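Local structure of PA4485 (Pseudomonas aeruginosa pa01, 4AVR) at the interface of chains A and B. The protein is an RlpA-family protein with a double-psi beta-barrel domain and probably acts as a lytic transglycosylase that prefers peptidoglycan glycan strands lacking stem peptides. Numbering follows the deposited sequence. Chains: chain A/B, PA4485.

Contact 1: the interface of chains A and B. Residues chain A 11-12; chain B 7-8, 64, 67, 70, 85.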
ATOM      1  N   SER A  11       0.737   4.077  -1.521  1.00  9.03           N
ATOM      2  CA  SER A  11       1.070   5.476  -1.767  1.00 10.31           C
ATOM      3  C   SER A  11       0.018   6.398  -1.230  1.00  9.65           C
ATOM      4  O   SER A  11       0.308   7.594  -1.087  1.00 11.40           O
ATOM      5  CB  SER A  11       1.129   5.775  -3.276  1.00 11.28           C
ATOM      6  OG  SER A  11      -0.134   5.555  -3.872  1.00 11.49           O
ATOM      7  N   ARG A  12      -1.175   5.904  -0.929  1.00  9.55           N
ATOM      8  CA  ARG A  12      -2.210   6.743  -0.347  1.00 11.43           C
ATOM      9  C   ARG A  12      -1.740   7.356   0.973  1.00 12.10           C
ATOM     10  O   ARG A  12      -2.251   8.394   1.374  1.00 15.78           O
ATOM     11  CB  ARG A  12      -3.487   5.957  -0.146  1.00 12.56           C
ATOM     12  CG  ARG A  12      -3.365   4.859   0.881  1.00 14.99           C
ATOM     13  CD  ARG A  12      -4.642   4.045   0.928  1.00 18.57           C
ATOM     14  NE  ARG A  12      -5.803   4.792   1.400  1.00 25.43           N
ATOM     15  CZ  ARG A  12      -6.248   4.825   2.653  1.00 34.02           C
ATOM     16  NH1 ARG A  12      -5.627   4.160   3.633  1.00 35.83           N
ATOM     17  NH2 ARG A  12      -7.343   5.534   2.922  1.00 58.49           N
TER
ATOM     18  N   SER B   7      -4.367   7.411  -6.036  1.00  7.70           N
ATOM     19  CA  SER B   7      -3.288   6.710  -5.353  1.00  8.17           C
ATOM     20  C   SER B   7      -3.728   5.274  -5.100  1.00  7.44           C
ATOM     21  O   SER B   7      -4.703   4.798  -5.700  1.00  8.10           O
ATOM     22  CB  SER B   7      -2.816   7.455  -4.126  1.00 10.91           C
ATOM     23  OG  SER B   7      -3.857   7.796  -3.238  1.00 21.26           O
ATOM     24  N   TYR B   8      -2.989   4.549  -4.261  1.00  7.64           N
ATOM     25  CA  TYR B   8      -3.300   3.134  -4.037  1.00  7.82           C
ATOM     26  C   TYR B   8      -3.051   2.699  -2.598  1.00  7.52           C
ATOM     27  O   TYR B   8      -2.222   3.262  -1.873  1.00  8.24           O
ATOM     28  CB  TYR B   8      -2.535   2.201  -4.999  1.00  8.16           C
ATOM     29  CG  TYR B   8      -1.018   2.206  -4.886  1.00  8.17           C
ATOM     30  CD1 TYR B   8      -0.368   1.354  -4.003  1.00  9.24           C
ATOM     31  CD2 TYR B   8      -0.234   3.032  -5.683  1.00  9.14           C
ATOM     32  CE1 TYR B   8       1.020   1.330  -3.905  1.00  9.96           C
ATOM     33  CE2 TYR B   8       1.150   3.010  -5.600  1.00  9.84           C
ATOM     34  CZ  TYR B   8       1.769   2.158  -4.706  1.00  9.96           C
ATOM     35  OH  TYR B   8       3.145   2.124  -4.614  1.00 11.97           O
ATOM     36  N   ARG B  64      -8.492  12.716   1.378  1.00 37.46           N
ATOM     37  CA  ARG B  64      -7.328  13.559   1.081  1.00 39.48           C
ATOM     38  C   ARG B  64      -7.814  14.566   0.059  1.00 31.85           C
ATOM     39  O   ARG B  64      -8.481  14.187  -0.908  1.00 33.46           O
ATOM     40  CB  ARG B  64      -6.198  12.765   0.383  1.00 46.07           C
ATOM     41  CG  ARG B  64      -5.396  11.788   1.233  1.00 58.75           C
ATOM     42  CD  ARG B  64      -4.409  12.495   2.159  1.00 60.60           C
ATOM     43  NE  ARG B  64      -3.223  13.093   1.512  1.00 54.10           N
ATOM     44  CZ  ARG B  64      -2.083  12.481   1.135  1.00 40.35           C
ATOM     45  NH1 ARG B  64      -1.888  11.157   1.225  1.00 32.41           N
ATOM     46  NH2 ARG B  64      -1.109  13.226   0.612  1.00 43.48           N
ATOM     47  N   ARG B  67      -7.459  14.084  -4.407  1.00 22.79           N
ATOM     48  CA  ARG B  67      -7.519  12.690  -4.887  1.00 19.03           C
ATOM     49  C   ARG B  67      -8.963  12.255  -5.101  1.00 20.76           C
ATOM     50  O   ARG B  67      -9.821  12.539  -4.248  1.00 28.31           O
ATOM     51  CB  ARG B  67      -6.913  11.758  -3.858  1.00 22.60           C
ATOM     52  CG  ARG B  67      -5.519  12.123  -3.417  1.00 26.55           C
ATOM     53  CD  ARG B  67      -4.514  11.571  -4.391  1.00 29.96           C
ATOM     54  NE  ARG B  67      -3.192  12.088  -4.054  1.00 35.33           N
ATOM     55  CZ  ARG B  67      -2.438  11.668  -3.043  1.00 30.72           C
ATOM     56  NH1 ARG B  67      -2.843  10.689  -2.236  1.00 33.36           N
ATOM     57  NH2 ARG B  67      -1.253  12.234  -2.848  1.00 33.52           N
ATOM     58  N   ASP B  70      -8.729   5.723  -4.669  1.00  8.94           N
ATOM     59  CA  ASP B  70      -7.575   4.939  -4.221  1.00  9.62           C
ATOM     60  C   ASP B  70      -7.851   3.495  -4.588  1.00  8.88           C
ATOM     61  O   ASP B  70      -8.824   2.901  -4.121  1.00 10.60           O
ATOM     62  CB  ASP B  70      -7.311   5.051  -2.727  1.00 12.17           C
ATOM     63  CG  ASP B  70      -6.608   6.346  -2.348  1.00 14.42           C
ATOM     64  OD1 ASP B  70      -5.863   6.911  -3.196  1.00 17.84           O
ATOM     65  OD2 ASP B  70      -6.805   6.789  -1.202  1.00 16.07           O
ATOM     66  N   GLY B  85       3.388   6.287  -7.599  1.00  9.04           N
ATOM     67  CA  GLY B  85       2.627   6.525  -6.373  1.00  9.09           C
ATOM     68  C   GLY B  85       1.257   7.096  -6.653  1.00  8.47           C
ATOM     69  O   GLY B  85       0.229   6.527  -6.255  1.00 10.04           O
TER
HETATM   70  O   HOH W   1      -9.083   5.899   0.663  1.00 22.99           O
HETATM   71  O   HOH W   2      -0.426  10.326  -0.762  1.00 23.31           O
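A:Ser11 and A:Arg12, from the 3-10 helix 11-13 of chain A, sit on the double-psi beta-barrel of chain B, the fold of the RlpA family, where strand 2-8, strand 69-71 and the loop residue B:Gly85 receive them. This pairing of the two chains may belong to the crystal. The hydroxyl of A:Ser11 is gripped twice: OG donates to the carbonyl O of B:Gly85 at 2.6 Å, approaching from above the carbonyl plane, and accepts from the backbone N of B:Tyr8 at 3.1 Å. With chi1 at 62°, OG stands between the backbone N and the carbonyl carbon of its own residue, which brings it over one face of the B:Tyr8 ring, towards the rim. CB of A:Ser11 lies over the same face, 3.6 Å from ring atom CE2 of B:Tyr8. One residue on, the backbone N of A:Arg12 donates to B:Tyr8 O at 3.0 Å.

The side chain of A:Arg12 bends at chi3 (-65°) and crosses B:Asp70 at about a right angle. Its NE meets carboxylate oxygen OD2 of B:Asp70 at 3.4 Å, a long salt bridge whose hydrogen bond is weak though fairly straight. The oxygen lies in the guanidinium plane at its edge, while the carboxylate itself is turned almost perpendicular to that plane. Water 1 joins NH2 of A:Arg12 to the same OD2, giving the pair a second, indirect link.

Further out, water 2 bonds to the carbonyl O of A:Ser11 at 2.8 Å and to the guanidinium groups of B:Arg64 and B:Arg67. B:Arg67 offers both NH1 and NH2, with the water in its plane at the edge. Both arginines are poorly ordered, so this outer layer is less certain. On the barrel side, the backbone N of B:Ser7 makes a weak bond to OD1 of B:Asp70.

Contact 2: the interface of chains A and B. Residues chain A 7-8, 67, 70; chain B 11-13.
The loop carrying B:Ser11 and B:Arg12 meets strands 2-8 and 67-71 of chain A. The carbonyl O of A:Tyr8 accepts two bonds: B:Ser11 N arrives nearly along the C=O axis at 2.9 Å, and B:Arg12 N comes from above the carbonyl plane at 3.1 Å. In return, A:Tyr8 N donates to OG of B:Ser11 at 2.9 Å in a nearly straight bond (167° at H).

B:Arg12 places CG anti to its own backbone N (chi1 169°) and runs extended from CG to NE, laying its chain across A:Asp70. NH1 reaches carboxylate oxygen OD2 of A:Asp70 at 2.7 Å, a salt bridge made through the anti lone pair, with the oxygen tilted out of the guanidinium plane. The two flat groups stand 85° apart, and CG of B:Arg12 packs 3.8 Å from CG of A:Asp70.

The other carboxylate oxygen, OD1, takes a 2.6 Å bond from OG of A:Ser7, which meets it from above its plane and helps fix how the acid is turned. Water 3 bridges OD2 of A:Asp70 and the carbonyl O of B:Arg12. The guanidinium of A:Arg67 has this water at its edge and B:Ser11 O over one face, toward the rim. The site docks one copy's loop on the other's strands, contributing part of a two-fold pairing that may exist only in the crystal.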
ATOM      1  N   SER A   7       4.524  -6.553   4.967  1.00  8.52           N
ATOM      2  CA  SER A   7       3.707  -5.880   3.963  1.00  8.59           C
ATOM      3  C   SER A   7       4.417  -4.607   3.537  1.00  8.20           C
ATOM      4  O   SER A   7       5.453  -4.265   4.096  1.00  8.49           O
ATOM      5  CB  SER A   7       2.350  -5.502   4.558  1.00 10.19           C
ATOM      6  OG  SER A   7       2.486  -4.353   5.376  1.00 12.69           O
ATOM      7  N   TYR A   8       3.824  -3.880   2.584  1.00  8.38           N
ATOM      8  CA  TYR A   8       4.317  -2.546   2.263  1.00  8.17           C
ATOM      9  C   TYR A   8       3.187  -1.539   2.187  1.00  7.75           C
ATOM     10  O   TYR A   8       2.032  -1.863   1.893  1.00  7.95           O
ATOM     11  CB  TYR A   8       5.207  -2.516   1.022  1.00  8.78           C
ATOM     12  CG  TYR A   8       4.583  -2.782  -0.328  1.00  9.30           C
ATOM     13  CD1 TYR A   8       4.079  -1.751  -1.104  1.00 10.60           C
ATOM     14  CD2 TYR A   8       4.596  -4.063  -0.870  1.00 10.44           C
ATOM     15  CE1 TYR A   8       3.591  -1.991  -2.391  1.00 12.41           C
ATOM     16  CE2 TYR A   8       4.137  -4.328  -2.141  1.00 12.47           C
ATOM     17  CZ  TYR A   8       3.626  -3.291  -2.889  1.00 12.79           C
ATOM     18  OH  TYR A   8       3.172  -3.532  -4.172  1.00 15.41           O
ATOM     19  N   ARG A  67       1.456 -10.373  11.243  1.00 12.93           N
ATOM     20  CA  ARG A  67       2.213  -9.384  10.472  0.50 11.83           C
ATOM     21  C   ARG A  67       3.194  -8.713  11.430  1.00 11.71           C
ATOM     22  O   ARG A  67       2.788  -8.168  12.450  1.00 15.29           O
ATOM     23  CB  ARG A  67       1.257  -8.375   9.794  0.50 14.96           C
ATOM     24  CG  ARG A  67       1.917  -7.468   8.737  0.50 16.37           C
ATOM     25  CD  ARG A  67       0.898  -6.768   7.845  0.50 18.37           C
ATOM     26  NE  ARG A  67      -0.000  -7.715   7.194  0.50 15.97           N
ATOM     27  CZ  ARG A  67      -1.281  -7.477   6.904  0.50 17.74           C
ATOM     28  NH1 ARG A  67      -1.856  -6.316   7.221  0.50 17.94           N
ATOM     29  NH2 ARG A  67      -2.005  -8.448   6.344  0.50 17.88           N
ATOM     30  N   ASP A  70       5.815  -3.513   8.449  1.00  8.18           N
ATOM     31  CA  ASP A  70       5.328  -2.900   7.218  1.00  8.23           C
ATOM     32  C   ASP A  70       6.423  -1.988   6.697  1.00  8.00           C
ATOM     33  O   ASP A  70       6.889  -1.135   7.440  1.00  9.77           O
ATOM     34  CB  ASP A  70       4.070  -2.058   7.477  1.00  9.37           C
ATOM     35  CG  ASP A  70       2.931  -2.845   8.135  1.00 11.33           C
ATOM     36  OD1 ASP A  70       2.810  -4.076   7.934  1.00 12.77           O
ATOM     37  OD2 ASP A  70       2.146  -2.218   8.868  1.00 13.77           O
TER
ATOM     38  N   SER B  11      -0.223  -3.367   0.842  1.00  9.41           N
ATOM     39  CA  SER B  11      -0.607  -4.534   1.630  1.00 10.19           C
ATOM     40  C   SER B  11      -0.651  -4.262   3.133  1.00 10.17           C
ATOM     41  O   SER B  11      -1.117  -5.119   3.875  1.00 11.05           O
ATOM     42  CB  SER B  11       0.294  -5.707   1.283  1.00  9.79           C
ATOM     43  OG  SER B  11       1.641  -5.329   1.368  1.00 10.38           O
ATOM     44  N   ARG B  12      -0.196  -3.090   3.593  1.00 10.45           N
ATOM     45  CA  ARG B  12      -0.278  -2.754   5.029  1.00 11.13           C
ATOM     46  C   ARG B  12      -1.720  -2.870   5.538  1.00 11.47           C
ATOM     47  O   ARG B  12      -1.948  -3.337   6.648  1.00 13.19           O
ATOM     48  CB  ARG B  12       0.309  -1.356   5.294  1.00 11.32           C
ATOM     49  CG  ARG B  12       0.057  -0.754   6.679  1.00 12.09           C
ATOM     50  CD  ARG B  12       0.908   0.470   6.873  1.00 12.87           C
ATOM     51  NE  ARG B  12       0.556   1.360   7.997  1.00 13.98           N
ATOM     52  CZ  ARG B  12       1.111   1.338   9.217  1.00 13.73           C
ATOM     53  NH1 ARG B  12       1.955   0.384   9.595  1.00 15.02           N
ATOM     54  NH2 ARG B  12       0.772   2.271  10.085  1.00 16.60           N
ATOM     55  N   HIS B  13      -2.674  -2.455   4.717  1.00 10.96           N
ATOM     56  CA  HIS B  13      -4.085  -2.444   5.050  1.00 12.11           C
ATOM     57  C   HIS B  13      -4.751  -3.800   4.894  1.00 11.16           C
ATOM     58  O   HIS B  13      -5.939  -3.951   5.219  1.00 12.11           O
ATOM     59  CB  HIS B  13      -4.749  -1.399   4.123  1.00 14.02           C
ATOM     60  CG  HIS B  13      -6.033  -0.821   4.625  1.00 15.34           C
ATOM     61  ND1 HIS B  13      -6.078   0.005   5.691  1.00 20.96           N
ATOM     62  CD2 HIS B  13      -7.330  -0.944   4.170  1.00 15.38           C
ATOM     63  CE1 HIS B  13      -7.347   0.375   5.919  1.00 24.16           C
ATOM     64  NE2 HIS B  13      -8.119  -0.181   4.975  1.00 17.39           N
TER
HETATM   65  O   HOH W   3      -0.366  -3.629   9.024  1.00 17.70           O

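Contact 1 and contact 2 are two-fold mates, alike in plan but not in detail, their C-alpha centres about 15 Å apart. Each chain gives the segment at residues 11 and 12 to one and the surface around residues 7, 8 and 70, with 67 nearby (strand in chain A, loop in chain B), to the other, a reciprocal arrangement about the two-fold axis. Serine and backbone bonding to strand 2-8 recurs, whereas the arginine of each copy takes a different side-chain course to the same aspartate. That variation suggests adaptable side chains; whether the dimer forms in solution the structure alone does not show.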